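Local coordinates for nucleoside diphosphate kinase (Pyrobaculum aerophilum, PDB 1XQI), which probably transfers the ATP gamma phosphate to nucleoside diphosphates by a ping-pong mechanism through a phosphorylated histidine, making nucleoside triphosphates other than ATP, at residues S37-K41 and A42-I46. The protein carries 6 engineered substitutions. Residues are numbered along the deposited sequence; the frame is centred on the assembly and turned at random.
Sequences SRFKK and AGLKI. Engineered in segment 37-41: Lys40 (natural residue Glu).
The carbonyl oxygen of Phe39 is gripped by two amides of the residues that follow it, where a Schellman motif ends helix 32-42 and turns the chain into strand 45-52, outermost in this chain's sheet of the ferredoxin-like fold. Two bonds make the motif. In one, Leu44 N donates to Phe39 O at 3.1 Å, tilted 30° from the carbonyl plane; in the other, Gly43 N is directed at Lys40 O, 3.2 Å away with an N-H...O angle of 149°. From the opposite face Ala42 N approaches Phe39 O as well, at 3.1 Å and standing well above that plane, while Gly43 N adds a weak third bond. Gly43, with its positive phi, is the residue that leaves the helical conformation.

Phe39 and Leu44 are buried and face the sheet and helix 127-135, both touching Leu122. Ser37 and the engineered Lys40 meet the second subunit, Lys40 NZ forming a salt bridge with Asp33 of that subunit. Leu44 carries CG beside its backbone N (chi1 -65°), which helps bring CD1 toward the aromatic side chain: Leu44 CD1 lies 4.0 Å from Phe39 CD2 and 4.2 Å from Phe39 CB.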
loop_
_atom_site.group_PDB
_atom_site.type_symbol
_atom_site.label_atom_id
_atom_site.label_comp_id
_atom_site.label_asym_id
_atom_site.label_seq_id
_atom_site.Cartn_x
_atom_site.Cartn_y
_atom_site.Cartn_z
ATOM N N SER A 37 4.037 -6.322 -7.490
ATOM C CA SER A 37 4.301 -7.699 -7.905
ATOM C C SER A 37 5.772 -7.992 -8.359
ATOM O O SER A 37 6.336 -9.040 -8.048
ATOM C CB SER A 37 3.275 -8.168 -8.932
ATOM O OG SER A 37 3.793 -9.272 -9.647
ATOM N N ARG A 38 6.394 -7.072 -9.087
ATOM C CA ARG A 38 7.772 -7.291 -9.538
ATOM C C ARG A 38 8.730 -7.401 -8.356
ATOM O O ARG A 38 9.682 -8.204 -8.411
ATOM C CB ARG A 38 8.224 -6.217 -10.501
ATOM C CG ARG A 38 7.110 -5.694 -11.337
ATOM C CD ARG A 38 7.020 -6.261 -12.746
ATOM N NE ARG A 38 8.027 -5.613 -13.573
ATOM C CZ ARG A 38 7.944 -5.355 -14.880
ATOM N NH1 ARG A 38 6.869 -5.683 -15.626
ATOM N NH2 ARG A 38 8.992 -4.761 -15.433
ATOM N N PHE A 39 8.473 -6.652 -7.275
ATOM C CA PHE A 39 9.415 -6.647 -6.177
ATOM C C PHE A 39 9.225 -7.912 -5.329
ATOM O O PHE A 39 10.182 -8.564 -4.931
ATOM C CB PHE A 39 9.286 -5.362 -5.349
ATOM C CG PHE A 39 9.594 -4.089 -6.132
ATOM C CD1 PHE A 39 8.732 -2.986 -6.077
ATOM C CD2 PHE A 39 10.748 -3.982 -6.924
ATOM C CE1 PHE A 39 9.040 -1.786 -6.774
ATOM C CE2 PHE A 39 11.064 -2.791 -7.645
ATOM C CZ PHE A 39 10.210 -1.691 -7.567
ATOM N N LYS A 40 7.972 -8.275 -5.083
ATOM C CA LYS A 40 7.627 -9.500 -4.375
ATOM C C LYS A 40 8.237 -10.697 -5.109
ATOM O O LYS A 40 8.805 -11.597 -4.485
ATOM C CB LYS A 40 6.106 -9.678 -4.301
ATOM C CG LYS A 40 5.688 -11.126 -3.966
ATOM C CD LYS A 40 4.198 -11.336 -3.977
ATOM C CE LYS A 40 3.667 -11.771 -5.330
ATOM N NZ LYS A 40 2.143 -11.818 -5.269
ATOM N N LYS A 41 8.144 -10.703 -6.440
ATOM C CA LYS A 41 8.672 -11.827 -7.171
ATOM C C LYS A 41 10.165 -11.954 -7.092
ATOM O O LYS A 41 10.668 -13.050 -7.192
ATOM C CB LYS A 41 8.168 -11.866 -8.607
ATOM C CG LYS A 41 6.838 -12.463 -8.636
ATOM C CD LYS A 41 6.052 -12.081 -9.875
ATOM C CE LYS A 41 4.689 -12.844 -9.826
ATOM N NZ LYS A 41 3.914 -12.514 -11.018
ATOM N N ALA A 42 10.870 -10.861 -6.861
ATOM C CA ALA A 42 12.327 -10.888 -6.847
ATOM C C ALA A 42 12.844 -11.364 -5.495
ATOM O O ALA A 42 14.007 -11.745 -5.367
ATOM C CB ALA A 42 12.894 -9.496 -7.179
ATOM N N GLY A 43 11.975 -11.341 -4.492
ATOM C CA GLY A 43 12.408 -11.675 -3.160
ATOM C C GLY A 43 12.545 -10.459 -2.253
ATOM O O GLY A 43 12.982 -10.595 -1.148
ATOM N N LEU A 44 12.204 -9.257 -2.685
ATOM C CA LEU A 44 12.177 -8.137 -1.743
ATOM C C LEU A 44 10.926 -8.139 -0.839
ATOM O O LEU A 44 9.821 -8.471 -1.308
ATOM C CB LEU A 44 12.279 -6.822 -2.505
ATOM C CG LEU A 44 13.601 -6.590 -3.239
ATOM C CD1 LEU A 44 13.362 -5.787 -4.516
ATOM C CD2 LEU A 44 14.673 -5.956 -2.320
ATOM N N LYS A 45 11.086 -7.779 0.445
ATOM C CA LYS A 45 9.921 -7.651 1.334
ATOM C C LYS A 45 9.552 -6.176 1.441
ATOM O O LYS A 45 10.447 -5.335 1.514
ATOM C CB LYS A 45 10.208 -8.272 2.751
ATOM N N ILE A 46 8.258 -5.835 1.404
ATOM C CA ILE A 46 7.784 -4.469 1.736
ATOM C C ILE A 46 7.704 -4.335 3.262
ATOM O O ILE A 46 6.973 -5.067 3.892
ATOM C CB ILE A 46 6.374 -4.191 1.167
ATOM C CG1 ILE A 46 6.394 -4.208 -0.368
ATOM C CG2 ILE A 46 5.756 -2.875 1.766
ATOM C CD1 ILE A 46 4.992 -4.031 -0.994
#